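Local atomic coordinates of protein STN1 (Saccharomyces cerevisiae, PDB entry 3K10), a protein that protects telomere ends and regulates telomere length by restraining telomerase loading through Cdc13, and is represented here by its C-terminal pair of winged helix-turn-helix units. Residues I19-L24 and A60-V65; V33-A38 and S55-A60; V69-I74 and T128-V133; N91-A96 and K137-R142; V150-W155 and H174-A179. All coordinates share one frame; numbering follows the deposited sequence.

Contact 1 (I19-L24 and A60-V65); sequences ISNSDL and AFRDLV
Asn-21 OD1 takes a bond of 2.7 Å from water 1, and the same water accepts from Arg-62 NH1 at 3.1 Å. The water is therefore the bridge between amide and guanidinium, since OD1 of Asn-21 lies 3.9 Å from NH1 of Arg-62, at the edge of the guanidinium, with the two flat groups nearly perpendicular. With CG trans to the backbone N (chi1 -175°), the amide extends past the end of the Phe-61 ring. The amide and ring planes are 15° apart, the two side chains slide past each other in opposite directions, and Asn-21 OD1 comes within 3.0 Å of Phe-61 CE2.

Beside this polar group the contact is apolar. Leu-24 CD2 meets the ring edge at Phe-61 CZ, 3.6 Å away, and lies 4.1 Å from Val-65 CG2, which sits above one face of the ring, toward its rim, from one turn further along the same helix. Leucine at the edge and valine over one face put branched methyls against the ring, while asparagine suits the border because its carbonyl can hold a water. Ser-20 starts the short helix as its N-cap, its OG accepting from Asp-23 N at 3.2 Å.

In the first winged helix-turn-helix region, helix 21-26 lies against helix 53-69, just after strand 18-20. Phe-84 of strand 83-85 touches Asn-21, Arg-62 and Val-65, and Leu-11 of helix 4-12 packs on Leu-24.

Contact 2 (V33-A38 and S55-A60); sequences VVTSLA and SLEKEA
Ala-60 puts its methyl against Leu-37 and the backbone beside it: CB lies 3.8 Å from Leu-37 CD1 and 4.0 Å from Ala-38 N. A residue this small allows helices 33-38 and 55-60 to approach to 8.1 Å between axes, crossing at 111°. Ala-38 plays the matching part on the other helix, its CB 4.0 Å from Glu-57 CG. The CA atoms of Ala-38 and Glu-57 are just 5.0 Å apart, so the backbones almost meet here. Val-34 fills the next place along, its CB 4.0 Å from Glu-57 O.

Beside this packing Glu-57 runs alongside Thr-35, both pointing the same way. CG of Glu-57 lies opposite the carbonyl carbon (chi1 -66°) and the chain is extended beyond it, which carries the carboxylate past Ala-38 until Glu-57 OE2 is 2.7 Å from Thr-35 OG1.

Small and branched apolar groups thus make the close crossing of helices 28-44 and 53-69, while threonine and glutamate keep their polar ends at its border. There the Glu-57 carboxylate and the Arg-31 carbonyl compete for the one proton of the Thr-35 hydroxyl, and the threonine-glutamate pairing would probably be strongest when that proton turns to the carboxylate.

Contact 3 (V69-I74 and T128-V133); sequences VSQGLI and TTNGIV
Two hydrogen bonds join Gln-71 to Thr-128. The shorter runs from Thr-128 OG1 to Gln-71 OE1 at 2.7 Å, the donor tilted 29° from the carbonyl plane; the other, a weak one, runs from Thr-128 N to Gln-71 O at 3.0 Å, bent to 130° at the hydrogen. A bend at chi2 of Gln-71 folds its amide back over its own turn, with NE2 donating to Ser-70 OG at 3.2 Å; the Ser-70 hydroxyl itself is bonded to the carbonyl of Asn-66. Thr-128 OG1 has a second role, accepting from Gly-131 N at 2.9 Å as the N-cap of helix 129-146. Its chi1 of 68° places it between backbone N and carbonyl carbon, from where it can both donate across the contact and accept from the helix.

Packing supplies the rest. Leu-73 CD2 rests 3.5 Å from Gly-131 O, and Asn-130 CB lies 3.5 Å from Gln-71 OE1. A side chain at Gly-131 would run into the carbonyl O of Gln-71, so glycine is what lets the turn come close, Gln-71 CB lying 4.1 Å from Gly-131 CA.

The turn itself depends on Gly-72, whose positive phi ends helix 53-69 in a Schellman motif. The contact thus sets a helix C-terminus of the first winged helix-turn-helix region against the capped N-terminus of a helix in the second, a polar junction between the tandem units.

Contact 4 (N91-A96 and K137-R142); sequences NLFEYA and KECLKR
The Cys-139 sulfur sits between an aromatic ring and a methyl: SG is 3.5 Å from Phe-93 CD2 and 3.4 Å from Ala-96 CB. It approaches the Phe-93 ring obliquely, 4.3 Å from the centroid and 49° off the ring normal, a cysteine sulfur-aromatic contact. Cysteine suits this place because its thiol is compact and polarisable, while Ala-96 is small enough to leave room for it. With chi1 of Phe-93 at -112°, away from the staggered positions, the ring points at helix 137-142.

At the ring edge Glu-138 offers its aliphatic part, CG being 3.5 Å from Phe-93 CZ. Its carboxylate belongs to a salt-bridge network with Lys-141 and Arg-142 whose exact geometry is less sure. Arg-142 lays a guanidinium face near Phe-93 CE2.

Helices 91-96 and 137-142 cross at -50° with axes 9.8 Å apart. Leu-12 of helix 4-12, in the first region, touches both Phe-93 and Arg-142, so this buried helix pair of the second winged helix-turn-helix region is packed against the first as well.

Contact 5 (V150-W155 and H174-A179); sequences VLKNWW and HLEYAA
Asn-153 ND2 donates to Glu-176 OE2 at 2.6 Å, almost straight at 175°. The oxygen lies in the amide plane, and the bond reaches it from the anti side of the carboxylate. Two waters tie in Lys-152: water 2 accepts from NZ at 2.8 Å and donates to Glu-176 OE2, while water 3 links NZ to Tyr-177 O. The direct ion pair of Lys-152 NZ with Glu-176 OE2 is long, 3.9 Å. Glutamate suits its place by offering one oxygen to both an amide N-H and a water held by the lysine. Its OE1 meets the Trp-155 ring edge at CH2, with the planes perpendicular.

What brings these groups together is the backbone. Lys-152 and Asn-153 both face Glu-176, a classic bulge: Glu-176 O accepts from Lys-152 N at 2.8 Å and weakly from Asn-153 N. Beyond it the antiparallel pairing is regular, with His-174 N donating to Trp-155 O at 2.6 Å.

One face carries Asn-153, Glu-176, Trp-155 and His-174; the other, with Trp-154 and Leu-175, packs on Leu-140 of helix 129-146. Leu-151 CD1 also lies 3.8 Å from Leu-175 CD2. Strands 151-158 and 170-177 form the hairpin that corresponds to the wing of the second winged helix-turn-helix region.

Overall arrangement
Contacts 1 and 4 are buried, contacts 2 and 3 partly so, and contact 5 lies at the surface. Contacts 1 and 2 share helix 53-69 and Ala-60, and touch where Leu-64 packs on Val-33 and Leu-37, so both build the helix packing of the first region. Contacts 3 and 4 share helix 129-146, and Leu-92 joins them by touching both Leu-73 and Ile-132. Contact 5 meets contact 4 through Trp-154 and Leu-140, while the centres of contacts 2 and 5 are about 38 Å apart. Chemistry follows place: the buried contacts pack apolar groups and keep polar ones at their borders, hydrogen bonds and capping make the inter-region junction, and backbone pairing with water-bridged charges the exposed hairpin.

Contact 1 (I19-L24 and A60-V65)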
# COMPACT_ATOMS: atom_id res chain seq x y z
N ILE A 19 -9.90 -10.32 -6.10
CA ILE A 19 -9.15 -11.11 -7.08
C ILE A 19 -8.58 -12.34 -6.39
O ILE A 19 -8.22 -12.29 -5.22
CB ILE A 19 -7.99 -10.29 -7.69
CG1 ILE A 19 -7.34 -11.08 -8.83
CG2 ILE A 19 -6.94 -9.98 -6.64
CD1 ILE A 19 -6.47 -10.24 -9.74
N SER A 20 -8.50 -13.44 -7.13
CA SER A 20 -7.95 -14.67 -6.56
C SER A 20 -6.43 -14.66 -6.67
O SER A 20 -5.88 -14.20 -7.68
CB SER A 20 -8.52 -15.90 -7.27
OG SER A 20 -8.08 -15.98 -8.62
N ASN A 21 -5.77 -15.15 -5.63
CA ASN A 21 -4.32 -15.22 -5.58
C ASN A 21 -3.81 -15.80 -6.90
O ASN A 21 -2.82 -15.34 -7.47
CB ASN A 21 -3.91 -16.12 -4.42
CG ASN A 21 -2.42 -16.17 -4.22
OD1 ASN A 21 -1.76 -15.13 -4.11
ND2 ASN A 21 -1.87 -17.38 -4.14
N SER A 22 -4.53 -16.82 -7.37
CA SER A 22 -4.21 -17.50 -8.61
C SER A 22 -4.14 -16.55 -9.80
O SER A 22 -3.13 -16.51 -10.49
CB SER A 22 -5.25 -18.56 -8.91
OG SER A 22 -5.15 -18.99 -10.25
N ASP A 23 -5.23 -15.83 -10.02
CA ASP A 23 -5.34 -14.87 -11.12
C ASP A 23 -4.30 -13.77 -11.00
O ASP A 23 -3.58 -13.48 -11.95
CB ASP A 23 -6.74 -14.24 -11.16
CG ASP A 23 -7.79 -15.14 -11.82
OD1 ASP A 23 -8.99 -14.75 -11.79
OD2 ASP A 23 -7.43 -16.21 -12.36
N LEU A 24 -4.24 -13.17 -9.81
CA LEU A 24 -3.30 -12.09 -9.53
C LEU A 24 -1.89 -12.39 -10.00
O LEU A 24 -1.16 -11.51 -10.45
CB LEU A 24 -3.26 -11.80 -8.03
CG LEU A 24 -2.30 -10.66 -7.67
CD1 LEU A 24 -2.95 -9.36 -8.08
CD2 LEU A 24 -1.99 -10.64 -6.19
N ALA A 60 8.53 -15.34 -3.35
CA ALA A 60 8.64 -13.88 -3.31
C ALA A 60 7.23 -13.31 -3.38
O ALA A 60 6.89 -12.37 -2.67
CB ALA A 60 9.47 -13.39 -4.48
N PHE A 61 6.42 -13.93 -4.24
CA PHE A 61 5.04 -13.53 -4.46
C PHE A 61 4.18 -13.66 -3.22
O PHE A 61 3.36 -12.79 -2.96
CB PHE A 61 4.41 -14.37 -5.57
CG PHE A 61 2.97 -14.07 -5.82
CD1 PHE A 61 2.57 -12.79 -6.19
CD2 PHE A 61 2.00 -15.06 -5.68
CE1 PHE A 61 1.21 -12.49 -6.42
CE2 PHE A 61 0.65 -14.77 -5.91
CZ PHE A 61 0.25 -13.49 -6.28
N ARG A 62 4.34 -14.74 -2.45
CA ARG A 62 3.54 -14.89 -1.24
C ARG A 62 3.99 -13.85 -0.22
O ARG A 62 3.18 -13.29 0.49
CB ARG A 62 3.67 -16.29 -0.63
CG ARG A 62 2.65 -16.55 0.50
CD ARG A 62 1.19 -16.29 0.02
NE ARG A 62 0.17 -16.47 1.07
CZ ARG A 62 -1.15 -16.35 0.87
NH1 ARG A 62 -1.62 -16.04 -0.34
NH2 ARG A 62 -2.00 -16.53 1.88
N ASP A 63 5.29 -13.60 -0.17
CA ASP A 63 5.84 -12.62 0.76
C ASP A 63 5.32 -11.22 0.38
O ASP A 63 4.87 -10.45 1.24
CB ASP A 63 7.38 -12.69 0.71
CG ASP A 63 8.05 -11.60 1.52
OD1 ASP A 63 7.57 -11.28 2.64
OD2 ASP A 63 9.08 -11.06 1.05
N LEU A 64 5.34 -10.90 -0.90
CA LEU A 64 4.84 -9.61 -1.33
C LEU A 64 3.37 -9.46 -0.98
O LEU A 64 2.92 -8.38 -0.60
CB LEU A 64 5.01 -9.42 -2.84
CG LEU A 64 6.42 -9.11 -3.32
CD1 LEU A 64 6.36 -8.76 -4.81
CD2 LEU A 64 7.00 -7.95 -2.51
N VAL A 65 2.61 -10.55 -1.12
CA VAL A 65 1.18 -10.51 -0.83
C VAL A 65 0.89 -10.43 0.67
O VAL A 65 -0.05 -9.74 1.07
CB VAL A 65 0.44 -11.73 -1.45
CG1 VAL A 65 -0.96 -11.82 -0.90
CG2 VAL A 65 0.38 -11.59 -2.96
O HOH W 1 0.23 -14.70 -2.41

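Contact 2 (V33-A38 and S55-A60)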
# COMPACT_ATOMS: atom_id res chain seq x y z
N VAL A 33 7.38 -7.58 -10.89
CA VAL A 33 7.65 -7.27 -9.50
C VAL A 33 8.18 -8.47 -8.73
O VAL A 33 9.10 -8.33 -7.91
CB VAL A 33 6.36 -6.75 -8.81
CG1 VAL A 33 6.64 -6.37 -7.37
CG2 VAL A 33 5.82 -5.55 -9.57
N VAL A 34 7.63 -9.66 -8.97
CA VAL A 34 8.11 -10.84 -8.25
C VAL A 34 9.47 -11.27 -8.80
O VAL A 34 10.38 -11.60 -8.03
CB VAL A 34 7.13 -12.04 -8.32
CG1 VAL A 34 5.70 -11.56 -8.15
CG2 VAL A 34 7.32 -12.81 -9.61
N THR A 35 9.62 -11.25 -10.12
CA THR A 35 10.89 -11.64 -10.67
C THR A 35 11.98 -10.76 -10.08
O THR A 35 13.12 -11.20 -9.91
CB THR A 35 10.91 -11.54 -12.20
OG1 THR A 35 9.99 -12.50 -12.75
CG2 THR A 35 12.32 -11.83 -12.74
N SER A 36 11.63 -9.53 -9.72
CA SER A 36 12.61 -8.62 -9.13
C SER A 36 12.97 -9.10 -7.72
O SER A 36 14.15 -9.30 -7.43
CB SER A 36 12.07 -7.19 -9.08
OG SER A 36 13.11 -6.28 -8.72
N LEU A 37 11.97 -9.28 -6.85
CA LEU A 37 12.22 -9.75 -5.48
C LEU A 37 12.77 -11.16 -5.54
O LEU A 37 13.41 -11.62 -4.60
CB LEU A 37 10.93 -9.78 -4.65
CG LEU A 37 11.03 -9.51 -3.14
CD1 LEU A 37 9.85 -10.20 -2.47
CD2 LEU A 37 12.33 -10.02 -2.54
N ALA A 38 12.51 -11.85 -6.65
CA ALA A 38 13.00 -13.21 -6.85
C ALA A 38 14.53 -13.22 -6.88
O ALA A 38 15.17 -14.05 -6.22
CB ALA A 38 12.44 -13.76 -8.16
N SER A 55 10.57 -21.56 -7.70
CA SER A 55 10.25 -21.78 -6.30
C SER A 55 10.39 -20.44 -5.56
O SER A 55 9.62 -20.13 -4.65
CB SER A 55 11.20 -22.83 -5.71
OG SER A 55 10.89 -23.15 -4.36
N LEU A 56 11.37 -19.65 -5.99
CA LEU A 56 11.66 -18.35 -5.40
C LEU A 56 10.70 -17.27 -5.90
O LEU A 56 10.42 -16.31 -5.18
CB LEU A 56 13.09 -17.95 -5.72
CG LEU A 56 14.17 -18.89 -5.19
CD1 LEU A 56 15.49 -18.59 -5.86
CD2 LEU A 56 14.28 -18.74 -3.69
N GLU A 57 10.21 -17.40 -7.12
CA GLU A 57 9.28 -16.42 -7.66
C GLU A 57 8.00 -16.53 -6.85
O GLU A 57 7.48 -15.54 -6.34
CB GLU A 57 8.99 -16.68 -9.14
CG GLU A 57 10.20 -16.49 -10.05
CD GLU A 57 9.81 -16.07 -11.47
OE1 GLU A 57 9.00 -16.78 -12.10
OE2 GLU A 57 10.32 -15.02 -11.95
N LYS A 58 7.50 -17.76 -6.73
CA LYS A 58 6.28 -18.04 -5.99
C LYS A 58 6.44 -17.62 -4.53
O LYS A 58 5.52 -17.08 -3.93
CB LYS A 58 5.96 -19.53 -6.06
CG LYS A 58 5.54 -20.02 -7.43
CD LYS A 58 5.51 -21.53 -7.46
CE LYS A 58 5.20 -22.06 -8.84
NZ LYS A 58 5.44 -23.54 -8.89
N GLU A 59 7.60 -17.89 -3.96
CA GLU A 59 7.86 -17.53 -2.58
C GLU A 59 7.91 -16.02 -2.39
O GLU A 59 7.40 -15.49 -1.39
CB GLU A 59 9.17 -18.16 -2.12
CG GLU A 59 9.72 -17.60 -0.83
CD GLU A 59 10.96 -18.34 -0.39
OE1 GLU A 59 11.72 -17.80 0.43
OE2 GLU A 59 11.16 -19.48 -0.88
N ALA A 60 8.53 -15.34 -3.35
CA ALA A 60 8.64 -13.88 -3.31
C ALA A 60 7.23 -13.31 -3.38
O ALA A 60 6.89 -12.37 -2.67
CB ALA A 60 9.47 -13.39 -4.48

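Contact 3 (V69-I74 and T128-V133)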
# COMPACT_ATOMS: atom_id res chain seq x y z
N VAL A 69 -1.22 -7.88 3.52
CA VAL A 69 -2.26 -8.45 4.36
C VAL A 69 -1.96 -8.20 5.83
O VAL A 69 -2.87 -8.00 6.63
CB VAL A 69 -2.41 -9.97 4.12
CG1 VAL A 69 -3.54 -10.53 4.96
CG2 VAL A 69 -2.68 -10.24 2.64
N SER A 70 -0.68 -8.20 6.18
CA SER A 70 -0.29 -8.00 7.57
C SER A 70 -0.42 -6.55 8.02
O SER A 70 -0.44 -6.26 9.22
CB SER A 70 1.14 -8.50 7.80
OG SER A 70 2.08 -7.79 7.02
N GLN A 71 -0.52 -5.63 7.06
CA GLN A 71 -0.67 -4.22 7.39
C GLN A 71 -2.15 -3.82 7.22
O GLN A 71 -2.55 -2.69 7.52
CB GLN A 71 0.23 -3.37 6.49
CG GLN A 71 1.72 -3.71 6.58
CD GLN A 71 2.21 -3.85 8.03
OE1 GLN A 71 2.03 -2.96 8.86
NE2 GLN A 71 2.85 -4.99 8.33
N GLY A 72 -2.96 -4.77 6.76
CA GLY A 72 -4.38 -4.53 6.57
C GLY A 72 -4.81 -3.85 5.29
O GLY A 72 -5.97 -3.52 5.14
N LEU A 73 -3.90 -3.64 4.35
CA LEU A 73 -4.25 -2.96 3.11
C LEU A 73 -5.15 -3.80 2.19
O LEU A 73 -5.94 -3.26 1.43
CB LEU A 73 -2.99 -2.51 2.37
CG LEU A 73 -2.14 -1.49 3.15
CD1 LEU A 73 -0.86 -1.17 2.36
CD2 LEU A 73 -2.94 -0.21 3.40
N ILE A 74 -5.00 -5.11 2.25
CA ILE A 74 -5.85 -6.00 1.47
C ILE A 74 -6.30 -7.06 2.45
O ILE A 74 -5.59 -7.39 3.41
CB ILE A 74 -5.11 -6.70 0.30
CG1 ILE A 74 -3.99 -7.59 0.84
CG2 ILE A 74 -4.59 -5.66 -0.68
CD1 ILE A 74 -3.37 -8.49 -0.21
N THR A 128 -2.84 -0.89 9.95
CA THR A 128 -1.75 -0.56 10.84
C THR A 128 -1.20 0.82 10.54
O THR A 128 -1.46 1.37 9.48
CB THR A 128 -0.65 -1.56 10.67
OG1 THR A 128 -0.07 -1.39 9.37
CG2 THR A 128 -1.22 -2.97 10.74
N THR A 129 -0.42 1.36 11.46
CA THR A 129 0.18 2.67 11.26
C THR A 129 1.00 2.67 9.99
O THR A 129 0.95 3.62 9.21
CB THR A 129 1.08 3.03 12.44
OG1 THR A 129 0.29 3.12 13.63
CG2 THR A 129 1.76 4.37 12.20
N ASN A 130 1.76 1.61 9.77
CA ASN A 130 2.57 1.49 8.56
C ASN A 130 1.65 1.47 7.35
O ASN A 130 1.94 2.08 6.32
CB ASN A 130 3.39 0.21 8.59
CG ASN A 130 4.31 0.14 9.78
OD1 ASN A 130 5.33 0.83 9.83
ND2 ASN A 130 3.95 -0.68 10.76
N GLY A 131 0.54 0.76 7.49
CA GLY A 131 -0.41 0.70 6.39
C GLY A 131 -0.97 2.07 6.09
O GLY A 131 -1.18 2.42 4.93
N ILE A 132 -1.21 2.87 7.12
CA ILE A 132 -1.77 4.20 6.92
C ILE A 132 -0.78 5.16 6.26
O ILE A 132 -1.15 5.92 5.37
CB ILE A 132 -2.27 4.83 8.25
CG1 ILE A 132 -3.45 4.04 8.79
CG2 ILE A 132 -2.76 6.25 8.01
CD1 ILE A 132 -4.56 3.89 7.79
N VAL A 133 0.49 5.11 6.70
CA VAL A 133 1.51 5.99 6.13
C VAL A 133 1.74 5.68 4.66
O VAL A 133 1.75 6.59 3.83
CB VAL A 133 2.88 5.90 6.88
CG1 VAL A 133 2.68 5.99 8.38
CG2 VAL A 133 3.59 4.62 6.50

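Contact 4 (N91-A96 and K137-R142)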
# COMPACT_ATOMS: atom_id res chain seq x y z
N ASN A 91 -10.62 1.93 -0.22
CA ASN A 91 -11.28 2.83 0.71
C ASN A 91 -10.26 3.62 1.49
O ASN A 91 -10.46 4.80 1.77
CB ASN A 91 -12.15 2.04 1.69
CG ASN A 91 -13.36 1.47 1.03
OD1 ASN A 91 -14.16 2.20 0.44
ND2 ASN A 91 -13.52 0.16 1.12
N LEU A 92 -9.18 2.96 1.84
CA LEU A 92 -8.13 3.60 2.59
C LEU A 92 -7.52 4.69 1.72
O LEU A 92 -7.14 5.74 2.23
CB LEU A 92 -7.10 2.56 3.01
CG LEU A 92 -6.30 2.85 4.28
CD1 LEU A 92 -7.15 3.53 5.33
CD2 LEU A 92 -5.75 1.54 4.82
N PHE A 93 -7.47 4.47 0.41
CA PHE A 93 -6.91 5.48 -0.49
C PHE A 93 -7.84 6.65 -0.59
O PHE A 93 -7.41 7.81 -0.54
CB PHE A 93 -6.69 4.91 -1.89
CG PHE A 93 -5.25 4.79 -2.26
CD1 PHE A 93 -4.52 3.64 -1.94
CD2 PHE A 93 -4.59 5.84 -2.90
CE1 PHE A 93 -3.16 3.55 -2.25
CE2 PHE A 93 -3.24 5.76 -3.21
CZ PHE A 93 -2.52 4.61 -2.88
N GLU A 94 -9.12 6.34 -0.75
CA GLU A 94 -10.17 7.34 -0.87
C GLU A 94 -10.19 8.21 0.38
O GLU A 94 -10.24 9.44 0.30
CB GLU A 94 -11.50 6.63 -1.05
CG GLU A 94 -12.64 7.54 -1.46
CD GLU A 94 -13.94 6.79 -1.61
OE1 GLU A 94 -13.99 5.85 -2.45
OE2 GLU A 94 -14.91 7.14 -0.90
N TYR A 95 -10.16 7.56 1.54
CA TYR A 95 -10.15 8.25 2.84
C TYR A 95 -8.93 9.18 2.91
O TYR A 95 -9.03 10.30 3.43
CB TYR A 95 -10.10 7.22 3.98
CG TYR A 95 -10.02 7.77 5.39
CD1 TYR A 95 -8.81 8.20 5.95
CD2 TYR A 95 -11.16 7.84 6.19
CE1 TYR A 95 -8.74 8.65 7.28
CE2 TYR A 95 -11.11 8.29 7.51
CZ TYR A 95 -9.90 8.70 8.05
OH TYR A 95 -9.89 9.14 9.35
N ALA A 96 -7.79 8.71 2.40
CA ALA A 96 -6.58 9.51 2.40
C ALA A 96 -6.89 10.76 1.60
O ALA A 96 -6.91 11.86 2.16
CB ALA A 96 -5.43 8.74 1.76
N LYS A 137 1.36 8.42 1.99
CA LYS A 137 2.62 8.75 1.32
C LYS A 137 2.35 8.82 -0.18
O LYS A 137 2.76 9.77 -0.87
CB LYS A 137 3.66 7.65 1.59
CG LYS A 137 4.85 8.01 2.50
CD LYS A 137 5.51 6.70 3.00
CE LYS A 137 6.92 6.87 3.59
NZ LYS A 137 7.04 7.85 4.71
N GLU A 138 1.65 7.81 -0.69
CA GLU A 138 1.36 7.76 -2.11
C GLU A 138 0.41 8.90 -2.50
O GLU A 138 0.62 9.56 -3.52
CB GLU A 138 0.77 6.40 -2.48
CG GLU A 138 0.43 6.20 -3.97
CD GLU A 138 1.58 6.54 -4.91
OE1 GLU A 138 2.72 6.09 -4.66
OE2 GLU A 138 1.34 7.26 -5.90
N CYS A 139 -0.61 9.13 -1.67
CA CYS A 139 -1.57 10.18 -1.94
C CYS A 139 -0.94 11.56 -1.93
O CYS A 139 -1.25 12.39 -2.76
CB CYS A 139 -2.71 10.15 -0.94
SG CYS A 139 -3.84 8.76 -1.21
N LEU A 140 -0.06 11.81 -0.97
CA LEU A 140 0.59 13.10 -0.91
C LEU A 140 1.49 13.25 -2.13
O LEU A 140 1.67 14.35 -2.65
CB LEU A 140 1.40 13.24 0.37
CG LEU A 140 0.58 13.51 1.64
CD1 LEU A 140 1.40 13.22 2.87
CD2 LEU A 140 0.09 14.95 1.63
N LYS A 141 2.05 12.14 -2.61
CA LYS A 141 2.91 12.19 -3.78
C LYS A 141 2.11 12.58 -5.03
O LYS A 141 2.58 13.39 -5.84
CB LYS A 141 3.58 10.83 -4.03
CG LYS A 141 4.43 10.83 -5.30
CD LYS A 141 4.71 9.42 -5.86
CE LYS A 141 5.56 8.57 -4.94
NZ LYS A 141 6.09 7.37 -5.65
N ARG A 142 0.93 12.00 -5.20
CA ARG A 142 0.09 12.29 -6.34
C ARG A 142 -0.51 13.69 -6.26
O ARG A 142 -0.70 14.36 -7.28
CB ARG A 142 -1.06 11.28 -6.44
CG ARG A 142 -0.64 9.91 -6.90
CD ARG A 142 -1.04 8.90 -5.87
NE ARG A 142 -2.17 8.06 -6.26
CZ ARG A 142 -2.08 6.99 -7.03
NH1 ARG A 142 -0.90 6.61 -7.50
NH2 ARG A 142 -3.15 6.27 -7.29

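Contact 5 (V150-W155 and H174-A179)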
# COMPACT_ATOMS: atom_id res chain seq x y z
N VAL A 150 -0.38 24.50 -5.33
CA VAL A 150 -0.88 24.51 -3.97
C VAL A 150 0.05 23.87 -2.92
O VAL A 150 0.38 24.50 -1.92
CB VAL A 150 -2.27 23.82 -3.92
CG1 VAL A 150 -2.77 23.73 -2.49
CG2 VAL A 150 -3.25 24.61 -4.77
N LEU A 151 0.49 22.64 -3.17
CA LEU A 151 1.35 21.93 -2.22
C LEU A 151 2.84 21.95 -2.59
O LEU A 151 3.23 21.43 -3.62
CB LEU A 151 0.88 20.47 -2.12
CG LEU A 151 1.57 19.56 -1.09
CD1 LEU A 151 1.24 20.02 0.33
CD2 LEU A 151 1.10 18.14 -1.31
N LYS A 152 3.66 22.55 -1.73
CA LYS A 152 5.09 22.61 -2.01
C LYS A 152 5.80 21.33 -1.59
O LYS A 152 6.45 20.68 -2.41
CB LYS A 152 5.74 23.81 -1.30
CG LYS A 152 7.04 24.28 -1.98
CD LYS A 152 7.95 25.04 -1.02
CE LYS A 152 7.33 26.35 -0.54
NZ LYS A 152 8.08 26.92 0.62
N ASN A 153 5.67 20.98 -0.32
CA ASN A 153 6.30 19.78 0.25
C ASN A 153 5.40 19.15 1.31
O ASN A 153 4.40 19.73 1.71
CB ASN A 153 7.66 20.14 0.88
CG ASN A 153 8.74 20.47 -0.16
OD1 ASN A 153 9.09 19.63 -1.00
ND2 ASN A 153 9.26 21.70 -0.09
N TRP A 154 5.75 17.95 1.75
CA TRP A 154 4.97 17.25 2.76
C TRP A 154 5.83 16.27 3.54
O TRP A 154 6.84 15.79 3.04
CB TRP A 154 3.80 16.50 2.12
CG TRP A 154 4.22 15.40 1.17
CD1 TRP A 154 4.25 15.47 -0.20
CD2 TRP A 154 4.67 14.08 1.51
NE1 TRP A 154 4.68 14.28 -0.73
CE2 TRP A 154 4.95 13.40 0.30
CE3 TRP A 154 4.86 13.40 2.73
CZ2 TRP A 154 5.41 12.08 0.26
CZ3 TRP A 154 5.32 12.08 2.69
CH2 TRP A 154 5.59 11.44 1.46
N TRP A 155 5.40 15.96 4.75
CA TRP A 155 6.11 15.03 5.62
C TRP A 155 5.11 14.29 6.50
O TRP A 155 4.03 14.81 6.83
CB TRP A 155 7.10 15.80 6.52
CG TRP A 155 8.27 16.46 5.81
CD1 TRP A 155 9.48 15.89 5.50
CD2 TRP A 155 8.34 17.83 5.35
NE1 TRP A 155 10.30 16.82 4.89
CE2 TRP A 155 9.63 18.01 4.78
CE3 TRP A 155 7.45 18.91 5.37
CZ2 TRP A 155 10.04 19.23 4.23
CZ3 TRP A 155 7.86 20.12 4.82
CH2 TRP A 155 9.14 20.27 4.26
N HIS A 174 2.43 16.69 7.72
CA HIS A 174 3.00 18.02 7.58
C HIS A 174 2.78 18.47 6.14
O HIS A 174 3.05 17.73 5.19
CB HIS A 174 4.50 18.01 7.89
CG HIS A 174 4.81 17.72 9.32
ND1 HIS A 174 4.72 18.68 10.31
CD2 HIS A 174 5.18 16.57 9.93
CE1 HIS A 174 5.03 18.13 11.47
NE2 HIS A 174 5.31 16.85 11.27
N LEU A 175 2.28 19.69 6.00
CA LEU A 175 1.99 20.28 4.70
C LEU A 175 2.54 21.70 4.65
O LEU A 175 2.40 22.45 5.62
CB LEU A 175 0.48 20.32 4.48
CG LEU A 175 -0.22 18.97 4.66
CD1 LEU A 175 -1.67 19.17 5.07
CD2 LEU A 175 -0.11 18.17 3.38
N GLU A 176 3.19 22.04 3.54
CA GLU A 176 3.67 23.41 3.36
C GLU A 176 3.22 23.80 1.95
O GLU A 176 3.39 23.03 0.99
CB GLU A 176 5.20 23.53 3.56
CG GLU A 176 6.10 22.97 2.48
CD GLU A 176 7.58 23.32 2.75
OE1 GLU A 176 7.90 23.65 3.92
OE2 GLU A 176 8.41 23.26 1.80
N TYR A 177 2.64 24.99 1.85
CA TYR A 177 2.07 25.47 0.60
C TYR A 177 2.91 26.43 -0.26
O TYR A 177 3.87 27.03 0.24
CB TYR A 177 0.69 26.07 0.94
CG TYR A 177 -0.17 25.14 1.82
CD1 TYR A 177 -1.18 24.36 1.26
CD2 TYR A 177 0.05 25.04 3.19
CE1 TYR A 177 -1.97 23.49 2.05
CE2 TYR A 177 -0.73 24.17 4.00
CZ TYR A 177 -1.75 23.40 3.41
OH TYR A 177 -2.52 22.55 4.18
N ALA A 178 2.55 26.55 -1.55
CA ALA A 178 3.26 27.42 -2.51
C ALA A 178 2.64 28.81 -2.81
O ALA A 178 3.36 29.81 -2.93
CB ALA A 178 3.46 26.66 -3.83
N ALA A 179 1.31 28.88 -2.94
CA ALA A 179 0.58 30.14 -3.21
C ALA A 179 -0.87 30.07 -2.67
O ALA A 179 -1.17 30.71 -1.62
CB ALA A 179 0.57 30.46 -4.74
OXT ALA A 179 -1.68 29.36 -3.30
O HOH W 2 10.51 25.59 0.93
O HOH W 3 5.51 26.39 2.38